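Local coordinates for protein cellulosomal scaffoldin (Acetivibrio cellulolyticus, PDB 4WI0) that belongs to the cellulose-degrading machinery, this C-terminal X-module and dockerin portion being held by a type II cohesin, while the whole protein probably hydrolyses cellulose, at residues 9-14 and 145-150; 33-38 and 48-53; 37-40 and 44-47; 116-119 and 123-126. The protein carries 1 engineered substitution. All blocks are in the same frame, centred on the assembly; numbering follows the deposited sequence.

Interaction 1: 9-14 and 145-150; sequences NPDFVT and VAKHFG. Engineered in segment 145-150: Gly150 (natural residue Asn).
Asp11 meets both Lys147 and His148, its carboxylate going to the imidazole and its backbone carbonyl to the lysine chain. The polar link is a single hydrogen bond from His148 NE2 to Asp11 OD2, 2.7 Å long with 160° at the hydrogen. OD2 lies almost exactly in the imidazole plane at the ring edge, whereas NE2 reaches OD2 on its anti side, slightly out of the carboxylate plane; the two planes are 55° apart. Asp11 CG stands opposite the backbone N (chi1 -173°), which carries the carboxylate out toward the imidazole. Lys147 meets the turn with its methylenes: Lys147 CD lies 3.5 Å from Asp11 O and Lys147 CE 4.4 Å from Phe12 CB. Its amine goes elsewhere, hydrogen bonding to a polar side chain and to the backbone of the partner cohesin chain, and Lys147 NZ remains 5.1 Å from Asp11 OD1. Asp11 is also the centre of an inverse gamma turn, with a weak bond from Phe12 N to Pro10 O. The His148 ring stacks on Trp90, which together with the Asp11 bond should restrict its rotation. The contact thus joins the end of X-module strand 2-10 to the dockerin at the C-terminal end of helix 139-146. Chemically, the carboxylate would be expected to favour a protonated imidazole and to add some electrostatic attraction for the nearby lysine.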
loop_
_atom_site.group_PDB
_atom_site.type_symbol
_atom_site.label_atom_id
_atom_site.label_comp_id
_atom_site.label_asym_id
_atom_site.label_seq_id
_atom_site.Cartn_x
_atom_site.Cartn_y
_atom_site.Cartn_z
ATOM N N ASN B 9 2.913 -14.229 -12.887
ATOM C CA ASN B 9 3.150 -13.718 -11.532
ATOM C C ASN B 9 2.460 -12.356 -11.372
ATOM O O ASN B 9 2.442 -11.568 -12.310
ATOM C CB ASN B 9 4.649 -13.468 -11.302
ATOM C CG ASN B 9 5.437 -14.692 -10.844
ATOM O OD1 ASN B 9 6.598 -14.537 -10.474
ATOM N ND2 ASN B 9 4.857 -15.891 -10.886
ATOM N N PRO B 10 1.926 -12.054 -10.175
ATOM C CA PRO B 10 1.437 -10.681 -9.960
ATOM C C PRO B 10 2.612 -9.716 -9.829
ATOM O O PRO B 10 3.685 -10.131 -9.363
ATOM C CB PRO B 10 0.671 -10.787 -8.641
ATOM C CG PRO B 10 1.323 -11.917 -7.926
ATOM C CD PRO B 10 1.760 -12.895 -8.976
ATOM N N ASP B 11 2.434 -8.459 -10.242
ATOM C CA ASP B 11 3.504 -7.464 -10.131
ATOM C C ASP B 11 3.552 -6.802 -8.738
ATOM O O ASP B 11 3.260 -5.611 -8.578
ATOM C CB ASP B 11 3.394 -6.403 -11.242
ATOM C CG ASP B 11 4.581 -5.462 -11.266
ATOM O OD1 ASP B 11 5.630 -5.793 -10.675
ATOM O OD2 ASP B 11 4.475 -4.380 -11.866
ATOM N N PHE B 12 3.927 -7.594 -7.737
ATOM C CA PHE B 12 4.242 -7.094 -6.395
ATOM C C PHE B 12 4.974 -8.185 -5.612
ATOM O O PHE B 12 4.875 -9.379 -5.937
ATOM C CB PHE B 12 2.993 -6.595 -5.627
ATOM C CG PHE B 12 1.891 -7.624 -5.469
ATOM C CD1 PHE B 12 1.989 -8.648 -4.529
ATOM C CD2 PHE B 12 0.735 -7.536 -6.224
ATOM C CE1 PHE B 12 0.975 -9.576 -4.384
ATOM C CE2 PHE B 12 -0.285 -8.459 -6.077
ATOM C CZ PHE B 12 -0.166 -9.482 -5.161
ATOM N N VAL B 13 5.714 -7.766 -4.593
ATOM C CA VAL B 13 6.553 -8.686 -3.821
ATOM C C VAL B 13 5.698 -9.590 -2.926
ATOM O O VAL B 13 4.736 -9.131 -2.316
ATOM C CB VAL B 13 7.633 -7.929 -3.001
ATOM C CG1 VAL B 13 8.498 -7.074 -3.923
ATOM C CG2 VAL B 13 7.017 -7.065 -1.907
ATOM N N THR B 14 6.049 -10.875 -2.860
ATOM C CA THR B 14 5.289 -11.862 -2.084
ATOM C C THR B 14 6.169 -12.528 -1.035
ATOM O O THR B 14 7.362 -12.244 -0.955
ATOM C CB THR B 14 4.700 -12.960 -2.995
ATOM O OG1 THR B 14 5.760 -13.661 -3.652
ATOM C CG2 THR B 14 3.775 -12.356 -4.047
ATOM N N VAL B 145 -1.478 -0.525 -6.322
ATOM C CA VAL B 145 -2.307 0.098 -7.352
ATOM C C VAL B 145 -1.553 1.295 -7.934
ATOM O O VAL B 145 -1.494 1.460 -9.154
ATOM C CB VAL B 145 -3.686 0.531 -6.796
ATOM C CG1 VAL B 145 -4.543 1.156 -7.888
ATOM C CG2 VAL B 145 -4.418 -0.659 -6.188
ATOM N N ALA B 146 -0.947 2.107 -7.063
ATOM C CA ALA B 146 -0.177 3.282 -7.494
ATOM C C ALA B 146 0.980 2.963 -8.454
ATOM O O ALA B 146 1.370 3.827 -9.249
ATOM C CB ALA B 146 0.337 4.058 -6.288
ATOM N N LYS B 147 1.517 1.739 -8.398
ATOM C CA LYS B 147 2.562 1.290 -9.343
ATOM C C LYS B 147 2.191 1.525 -10.799
ATOM O O LYS B 147 3.064 1.792 -11.627
ATOM C CB LYS B 147 2.840 -0.213 -9.220
ATOM C CG LYS B 147 3.556 -0.672 -7.970
ATOM C CD LYS B 147 3.732 -2.188 -8.017
ATOM C CE LYS B 147 4.596 -2.691 -6.875
ATOM N NZ LYS B 147 6.030 -2.313 -7.028
ATOM N N HIS B 148 0.907 1.371 -11.112
ATOM C CA HIS B 148 0.431 1.495 -12.478
ATOM C C HIS B 148 -0.758 2.456 -12.549
ATOM O O HIS B 148 -1.673 2.266 -13.340
ATOM C CB HIS B 148 0.088 0.105 -13.024
ATOM C CG HIS B 148 1.248 -0.847 -13.007
ATOM N ND1 HIS B 148 2.243 -0.828 -13.960
ATOM C CD2 HIS B 148 1.592 -1.816 -12.128
ATOM C CE1 HIS B 148 3.140 -1.755 -13.681
ATOM N NE2 HIS B 148 2.767 -2.373 -12.572
ATOM N N PHE B 149 -0.713 3.503 -11.727
ATOM C CA PHE B 149 -1.781 4.498 -11.669
ATOM C C PHE B 149 -1.970 5.148 -13.039
ATOM O O PHE B 149 -1.000 5.545 -13.669
ATOM C CB PHE B 149 -1.454 5.576 -10.633
ATOM C CG PHE B 149 -2.622 6.471 -10.291
ATOM C CD1 PHE B 149 -3.661 6.001 -9.501
ATOM C CD2 PHE B 149 -2.680 7.782 -10.755
ATOM C CE1 PHE B 149 -4.732 6.818 -9.187
ATOM C CE2 PHE B 149 -3.752 8.604 -10.440
ATOM C CZ PHE B 149 -4.777 8.121 -9.650
ATOM N N GLY B 150 -3.220 5.255 -13.485
ATOM C CA GLY B 150 -3.538 5.896 -14.756
ATOM C C GLY B 150 -3.289 5.036 -15.983
ATOM O O GLY B 150 -3.294 5.546 -17.087
#

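Interaction 2: 33-38 and 48-53; sequences TTKSAV and KDVAAG
Lys35 reaches across to Lys48, Asp49 and Val50 with the methylenes of its side chain. Its CG sits beside the backbone N and opposite the carbonyl carbon (chi1 -61°); the chain then runs extended through chi2 and chi3 and bends only at chi4 (77°). That course lays Lys35 CE against two consecutive carbonyls, 3.2 Å from Asp49 O and 3.5 Å from Lys48 O, and brings Lys35 CD to 4.2 Å from Val50 CG2. The final bend leaves Lys35 NZ 3.3 Å from Asp49 O. Asp49 contributes its CB, 3.9 Å from Lys35 CE, while its carboxylate stands farther off: Lys35 NZ and Asp49 OD2 are 5.8 Å apart, too far for a salt bridge, so any attraction between them is probably weak. The positive phi of Asp49 (58°) belongs to a G1 beta bulge in which Asp49 and Val50 both face Thr2. Within segment 33-38, Thr33 OG1 accepts from Lys35 N at 3.1 Å, an ST turn just before the lysine. In the fold, the lysine spans two sheets: strand 34-38 is an outer strand of the four-stranded antiparallel sheet, strand 44-50 an outer strand of the three-stranded mixed one, and Val50 packs inward on Ile30 and Tyr55.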
loop_
_atom_site.group_PDB
_atom_site.type_symbol
_atom_site.label_atom_id
_atom_site.label_comp_id
_atom_site.label_asym_id
_atom_site.label_seq_id
_atom_site.Cartn_x
_atom_site.Cartn_y
_atom_site.Cartn_z
ATOM N N THR B 33 -9.732 -19.976 -30.008
ATOM C CA THR B 33 -10.065 -21.327 -29.595
ATOM C C THR B 33 -10.950 -21.230 -28.351
ATOM O O THR B 33 -11.173 -20.144 -27.803
ATOM C CB THR B 33 -8.802 -22.141 -29.250
ATOM O OG1 THR B 33 -8.236 -21.658 -28.023
ATOM C CG2 THR B 33 -7.754 -22.036 -30.356
ATOM N N THR B 34 -11.450 -22.370 -27.903
ATOM C CA THR B 34 -12.141 -22.443 -26.620
ATOM C C THR B 34 -11.220 -23.070 -25.586
ATOM O O THR B 34 -11.687 -23.692 -24.630
ATOM C CB THR B 34 -13.392 -23.326 -26.718
ATOM O OG1 THR B 34 -12.985 -24.679 -26.951
ATOM C CG2 THR B 34 -14.304 -22.849 -27.843
ATOM N N LYS B 35 -9.914 -22.916 -25.782
ATOM C CA LYS B 35 -8.932 -23.552 -24.924
ATOM C C LYS B 35 -8.387 -22.543 -23.928
ATOM O O LYS B 35 -7.963 -21.442 -24.304
ATOM C CB LYS B 35 -7.814 -24.167 -25.764
ATOM C CG LYS B 35 -8.315 -25.252 -26.711
ATOM C CD LYS B 35 -7.210 -26.177 -27.190
ATOM C CE LYS B 35 -7.739 -27.576 -27.482
ATOM N NZ LYS B 35 -8.477 -27.672 -28.772
ATOM N N SER B 36 -8.427 -22.933 -22.654
ATOM C CA SER B 36 -7.942 -22.115 -21.548
ATOM C C SER B 36 -7.247 -22.980 -20.499
ATOM O O SER B 36 -7.206 -24.208 -20.615
ATOM C CB SER B 36 -9.102 -21.356 -20.895
ATOM O OG SER B 36 -9.514 -20.271 -21.704
ATOM N N ALA B 37 -6.694 -22.319 -19.489
ATOM C CA ALA B 37 -6.111 -22.987 -18.336
ATOM C C ALA B 37 -5.981 -21.996 -17.191
ATOM O O ALA B 37 -5.893 -20.785 -17.408
ATOM C CB ALA B 37 -4.745 -23.566 -18.679
ATOM N N VAL B 38 -5.964 -22.520 -15.972
ATOM C CA VAL B 38 -5.796 -21.690 -14.785
ATOM C C VAL B 38 -4.441 -21.994 -14.159
ATOM O O VAL B 38 -4.038 -23.167 -14.081
ATOM C CB VAL B 38 -6.923 -21.951 -13.781
ATOM C CG1 VAL B 38 -6.783 -21.043 -12.576
ATOM C CG2 VAL B 38 -8.278 -21.738 -14.452
ATOM N N LYS B 48 -3.202 -27.923 -23.607
ATOM C CA LYS B 48 -2.852 -29.006 -24.516
ATOM C C LYS B 48 -3.701 -28.969 -25.776
ATOM O O LYS B 48 -4.700 -28.259 -25.833
ATOM C CB LYS B 48 -3.056 -30.349 -23.817
ATOM C CG LYS B 48 -2.217 -30.525 -22.559
ATOM C CD LYS B 48 -2.586 -31.801 -21.821
ATOM C CE LYS B 48 -1.700 -32.006 -20.605
ATOM N NZ LYS B 48 -2.087 -33.218 -19.827
ATOM N N ASP B 49 -3.289 -29.751 -26.775
ATOM C CA ASP B 49 -4.037 -29.930 -28.032
ATOM C C ASP B 49 -4.298 -28.627 -28.786
ATOM O O ASP B 49 -5.343 -28.464 -29.418
ATOM C CB ASP B 49 -5.369 -30.660 -27.783
ATOM C CG ASP B 49 -5.187 -32.038 -27.159
ATOM O OD1 ASP B 49 -4.146 -32.691 -27.389
ATOM O OD2 ASP B 49 -6.110 -32.478 -26.441
ATOM N N VAL B 50 -3.346 -27.701 -28.727
ATOM C CA VAL B 50 -3.495 -26.424 -29.423
ATOM C C VAL B 50 -3.057 -26.604 -30.873
ATOM O O VAL B 50 -1.990 -27.164 -31.143
ATOM C CB VAL B 50 -2.678 -25.300 -28.761
ATOM C CG1 VAL B 50 -2.842 -23.993 -29.524
ATOM C CG2 VAL B 50 -3.099 -25.119 -27.311
ATOM N N ALA B 51 -3.885 -26.130 -31.799
ATOM C CA ALA B 51 -3.563 -26.192 -33.219
ATOM C C ALA B 51 -2.508 -25.148 -33.554
ATOM O O ALA B 51 -2.516 -24.041 -33.009
ATOM C CB ALA B 51 -4.810 -25.972 -34.067
ATOM N N ALA B 52 -1.599 -25.525 -34.451
ATOM C CA ALA B 52 -0.575 -24.631 -34.965
ATOM C C ALA B 52 -1.228 -23.433 -35.645
ATOM O O ALA B 52 -2.230 -23.580 -36.339
ATOM C CB ALA B 52 0.313 -25.373 -35.951
ATOM N N GLY B 53 -0.649 -22.254 -35.443
ATOM C CA GLY B 53 -1.240 -20.996 -35.897
ATOM C C GLY B 53 -0.752 -19.833 -35.052
ATOM O O GLY B 53 0.065 -20.015 -34.154
#

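Interaction 3: 37-40 and 44-47; sequences AVTD and YFEI
Asp40 turns its CG between its own backbone N and carbonyl carbon (chi1 61°), which folds the carboxylate back over the start of strand 44-50, while Tyr44 CG lies opposite its backbone N and sends the ring off along the strand. Asp40 OD1 thereby receives Tyr44 N at 2.9 Å, the N-H arriving from above the carboxylate, 50° out of its plane. The other oxygen, Asp40 OD2, lies in the plane of the phenol ring at its edge, 3.9 Å from Tyr44 CD2. A backbone bond from Asp40 N to Tyr44 O, 3.0 Å long, is the second link between these residues; Asp40 OD1 also accepts from Asn42 N, an Asx turn. The same Tyr44 O has Thr39 CA 3.3 Å away in a CA-H...O contact. Farther along, Thr39 CG2 rests 4.0 Å from Phe45 CB, while Thr39 OG1 bonds to Lys23 O and Phe26 N outside the contact. Ala37 CB is pressed to 3.5 Å from Ile47 CG1, tighter than usual for two carbons. Within segment 44-47, Tyr44 OH donates to the anti lone pair of Glu46 OE1 at 2.7 Å, pinning the far end of the ring. The two segments run 158° apart in direction, yet strands 34-38 and 44-50 belong to different sheets. This split across a short turn is consistent with a beta arch, closed at its base by the Asp40-Tyr44 bonds, here in the carboxypeptidase regulatory-like X-module of the transthyretin clan, with Ala37, Phe45 and Ile47 packing between the sheets.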
loop_
_atom_site.group_PDB
_atom_site.type_symbol
_atom_site.label_atom_id
_atom_site.label_comp_id
_atom_site.label_asym_id
_atom_site.label_seq_id
_atom_site.Cartn_x
_atom_site.Cartn_y
_atom_site.Cartn_z
ATOM N N ALA B 37 -6.694 -22.319 -19.489
ATOM C CA ALA B 37 -6.111 -22.987 -18.336
ATOM C C ALA B 37 -5.981 -21.996 -17.191
ATOM O O ALA B 37 -5.893 -20.785 -17.408
ATOM C CB ALA B 37 -4.745 -23.566 -18.679
ATOM N N VAL B 38 -5.964 -22.520 -15.972
ATOM C CA VAL B 38 -5.796 -21.690 -14.785
ATOM C C VAL B 38 -4.441 -21.994 -14.159
ATOM O O VAL B 38 -4.038 -23.167 -14.081
ATOM C CB VAL B 38 -6.923 -21.951 -13.781
ATOM C CG1 VAL B 38 -6.783 -21.043 -12.576
ATOM C CG2 VAL B 38 -8.278 -21.738 -14.452
ATOM N N THR B 39 -3.737 -20.954 -13.718
ATOM C CA THR B 39 -2.410 -21.145 -13.143
ATOM C C THR B 39 -2.508 -21.856 -11.784
ATOM O O THR B 39 -3.465 -21.641 -11.043
ATOM C CB THR B 39 -1.638 -19.821 -12.964
ATOM O OG1 THR B 39 -2.396 -18.914 -12.153
ATOM C CG2 THR B 39 -1.326 -19.180 -14.317
ATOM N N ASP B 40 -1.516 -22.698 -11.484
ATOM C CA ASP B 40 -1.399 -23.340 -10.168
ATOM C C ASP B 40 -0.711 -22.410 -9.166
ATOM O O ASP B 40 -0.493 -21.231 -9.458
ATOM C CB ASP B 40 -0.662 -24.691 -10.279
ATOM C CG ASP B 40 0.759 -24.565 -10.822
ATOM O OD1 ASP B 40 1.407 -23.498 -10.687
ATOM O OD2 ASP B 40 1.235 -25.560 -11.398
ATOM N N TYR B 44 2.032 -21.573 -12.744
ATOM C CA TYR B 44 2.230 -22.335 -13.975
ATOM C C TYR B 44 0.915 -22.722 -14.648
ATOM O O TYR B 44 -0.008 -23.180 -13.991
ATOM C CB TYR B 44 3.036 -23.598 -13.671
ATOM C CG TYR B 44 3.276 -24.461 -14.878
ATOM C CD1 TYR B 44 4.175 -24.070 -15.867
ATOM C CD2 TYR B 44 2.610 -25.667 -15.031
ATOM C CE1 TYR B 44 4.397 -24.858 -16.983
ATOM C CE2 TYR B 44 2.828 -26.466 -16.141
ATOM C CZ TYR B 44 3.721 -26.058 -17.112
ATOM O OH TYR B 44 3.924 -26.852 -18.209
ATOM N N PHE B 45 0.844 -22.560 -15.969
ATOM C CA PHE B 45 -0.310 -23.020 -16.747
ATOM C C PHE B 45 0.123 -23.903 -17.912
ATOM O O PHE B 45 1.245 -23.770 -18.423
ATOM C CB PHE B 45 -1.115 -21.843 -17.302
ATOM C CG PHE B 45 -0.381 -21.040 -18.337
ATOM C CD1 PHE B 45 0.459 -20.004 -17.958
ATOM C CD2 PHE B 45 -0.538 -21.313 -19.689
ATOM C CE1 PHE B 45 1.141 -19.261 -18.907
ATOM C CE2 PHE B 45 0.136 -20.568 -20.644
ATOM C CZ PHE B 45 0.981 -19.546 -20.252
ATOM N N GLU B 46 -0.797 -24.757 -18.354
ATOM C CA GLU B 46 -0.549 -25.674 -19.457
ATOM C C GLU B 46 -1.826 -25.884 -20.267
ATOM O O GLU B 46 -2.835 -26.308 -19.725
ATOM C CB GLU B 46 -0.071 -27.009 -18.896
ATOM C CG GLU B 46 0.841 -27.788 -19.807
ATOM C CD GLU B 46 1.288 -29.068 -19.149
ATOM O OE1 GLU B 46 2.369 -29.065 -18.535
ATOM O OE2 GLU B 46 0.531 -30.052 -19.215
ATOM N N ILE B 47 -1.778 -25.580 -21.557
ATOM C CA ILE B 47 -2.916 -25.810 -22.444
ATOM C C ILE B 47 -2.508 -26.793 -23.542
ATOM O O ILE B 47 -1.596 -26.516 -24.323
ATOM C CB ILE B 47 -3.423 -24.500 -23.081
ATOM C CG1 ILE B 47 -3.694 -23.444 -22.003
ATOM C CG2 ILE B 47 -4.686 -24.774 -23.893
ATOM C CD1 ILE B 47 -3.798 -22.021 -22.521
#

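Interaction 4: 116-119 and 123-126; sequences FNTS and AKYQ
Tyr125 packs against Thr118 and Ser119, and its side chain can be traced outward atom by atom. Tyr125 CB is the first to touch: it lies 3.2 Å from Ser119 O and 3.8 Å from Thr118 OG1. Tyr125 CG continues past the same carbonyl, at 3.5 Å from Ser119 O. Along one flank of the ring, Tyr125 CD2 comes within 3.5 Å of Ser119 C and Tyr125 CE2 within 4.1 Å of that atom, so the peptide carbonyl group runs obliquely alongside the phenol. Thr118 OG1, by contrast, sits at the ring edge close to its plane. At the tip the hydroxyl leaves the segment pair behind and hydrogen bonds to Asp130 OD2. Because Asp130 is a calcium ligand, Tyr125 acts as a second-shell residue, its side chain about 6 Å from the ion (nearest atoms). The extended first torsion (CG opposite the backbone N, chi1 171°) directs the ring toward that site. Thr118 contributes its methyl as well, with Thr118 CG2 4.3 Å from Lys124 CB, while its OG1 is hydrogen bonded to Ala115 O. Ser119 turns its own side chain away, and its N is bonded to Asp122 OD2 in the intervening loop. In the dockerin, strand 118-119 pairs antiparallel with strand 136-137, Asn117 and Thr118 forming a G1 bulge opposite Ile137. Thr118 and Tyr125 both pack on Ile137, next to the calcium ligand Ala136, while Phe116, Asn117 and Ser119 touch the partner cohesin chain.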
loop_
_atom_site.group_PDB
_atom_site.type_symbol
_atom_site.label_atom_id
_atom_site.label_comp_id
_atom_site.label_asym_id
_atom_site.label_seq_id
_atom_site.Cartn_x
_atom_site.Cartn_y
_atom_site.Cartn_z
ATOM N N PHE B 116 -9.865 0.590 4.660
ATOM C CA PHE B 116 -8.475 0.892 4.974
ATOM C C PHE B 116 -8.155 0.666 6.451
ATOM O O PHE B 116 -8.948 0.995 7.327
ATOM C CB PHE B 116 -8.121 2.329 4.611
ATOM C CG PHE B 116 -6.642 2.606 4.617
ATOM C CD1 PHE B 116 -5.825 2.102 3.609
ATOM C CD2 PHE B 116 -6.058 3.370 5.624
ATOM C CE1 PHE B 116 -4.459 2.351 3.607
ATOM C CE2 PHE B 116 -4.690 3.618 5.625
ATOM C CZ PHE B 116 -3.892 3.107 4.614
ATOM N N ASN B 117 -6.968 0.123 6.695
ATOM C CA ASN B 117 -6.495 -0.195 8.044
ATOM C C ASN B 117 -7.352 -1.242 8.750
ATOM O O ASN B 117 -7.793 -1.039 9.876
ATOM C CB ASN B 117 -6.364 1.068 8.911
ATOM C CG ASN B 117 -5.521 0.834 10.162
ATOM O OD1 ASN B 117 -5.875 1.257 11.273
ATOM N ND2 ASN B 117 -4.400 0.164 9.986
ATOM N N THR B 118 -7.580 -2.367 8.081
ATOM C CA THR B 118 -8.290 -3.489 8.691
ATOM C C THR B 118 -7.481 -4.753 8.510
ATOM O O THR B 118 -6.628 -4.826 7.634
ATOM C CB THR B 118 -9.688 -3.704 8.070
ATOM O OG1 THR B 118 -9.559 -3.883 6.657
ATOM C CG2 THR B 118 -10.601 -2.511 8.352
ATOM N N SER B 119 -7.738 -5.739 9.362
ATOM C CA SER B 119 -7.176 -7.069 9.182
ATOM C C SER B 119 -8.311 -8.081 9.024
ATOM O O SER B 119 -9.477 -7.766 9.259
ATOM C CB SER B 119 -6.258 -7.435 10.357
ATOM O OG SER B 119 -6.991 -7.503 11.555
ATOM N N ALA B 123 -14.879 -7.304 10.624
ATOM C CA ALA B 123 -16.054 -7.475 9.764
ATOM C C ALA B 123 -15.965 -6.624 8.493
ATOM O O ALA B 123 -16.418 -7.042 7.427
ATOM C CB ALA B 123 -17.323 -7.135 10.533
ATOM N N LYS B 124 -15.375 -5.438 8.613
ATOM C CA LYS B 124 -15.225 -4.518 7.482
ATOM C C LYS B 124 -14.213 -4.983 6.425
ATOM O O LYS B 124 -14.260 -4.539 5.280
ATOM C CB LYS B 124 -14.833 -3.134 7.999
ATOM C CG LYS B 124 -14.676 -2.087 6.919
ATOM C CD LYS B 124 -14.520 -0.703 7.514
ATOM C CE LYS B 124 -15.860 -0.098 7.879
ATOM N NZ LYS B 124 -15.661 1.291 8.367
ATOM N N TYR B 125 -13.292 -5.858 6.808
ATOM C CA TYR B 125 -12.299 -6.390 5.874
ATOM C C TYR B 125 -12.940 -7.233 4.761
ATOM O O TYR B 125 -13.799 -8.068 5.021
ATOM C CB TYR B 125 -11.284 -7.222 6.651
ATOM C CG TYR B 125 -10.296 -8.018 5.829
ATOM C CD1 TYR B 125 -10.647 -9.255 5.287
ATOM C CD2 TYR B 125 -8.992 -7.563 5.641
ATOM C CE1 TYR B 125 -9.738 -10.000 4.558
ATOM C CE2 TYR B 125 -8.076 -8.304 4.914
ATOM C CZ TYR B 125 -8.457 -9.523 4.379
ATOM O OH TYR B 125 -7.564 -10.266 3.659
ATOM N N GLN B 126 -12.506 -7.009 3.525
ATOM C CA GLN B 126 -12.925 -7.827 2.389
ATOM C C GLN B 126 -11.682 -8.362 1.693
ATOM O O GLN B 126 -10.835 -7.586 1.246
ATOM C CB GLN B 126 -13.746 -7.000 1.404
ATOM C CG GLN B 126 -14.960 -6.303 2.004
ATOM C CD GLN B 126 -15.533 -5.242 1.071
ATOM O OE1 GLN B 126 -15.467 -5.375 -0.154
ATOM N NE2 GLN B 126 -16.088 -4.178 1.647
#

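In the fold
Interactions 2 and 3 share Ala37 and Val38 and lie about 11 Å apart (centres) in the X-module, where both use strands 34-38 and 44-50; Lys35 and Ile47 pack directly between them. Interaction 4 follows later in the chain, in the dockerin, about 40 Å from interaction 2 and 31 Å from interaction 3, centre to centre. Interaction 1 spans the sequence that contains all the others, linking the end of strand 2-10 with the region at the end of helix 139-146; its centre lies about 28, 21 and 20 Å from those of interactions 2, 3 and 4. Strands 2-10 and 44-50 are sheet neighbours, connecting the X-module contacts to the module junction, and interaction 1 ties both modules together beside the cohesin.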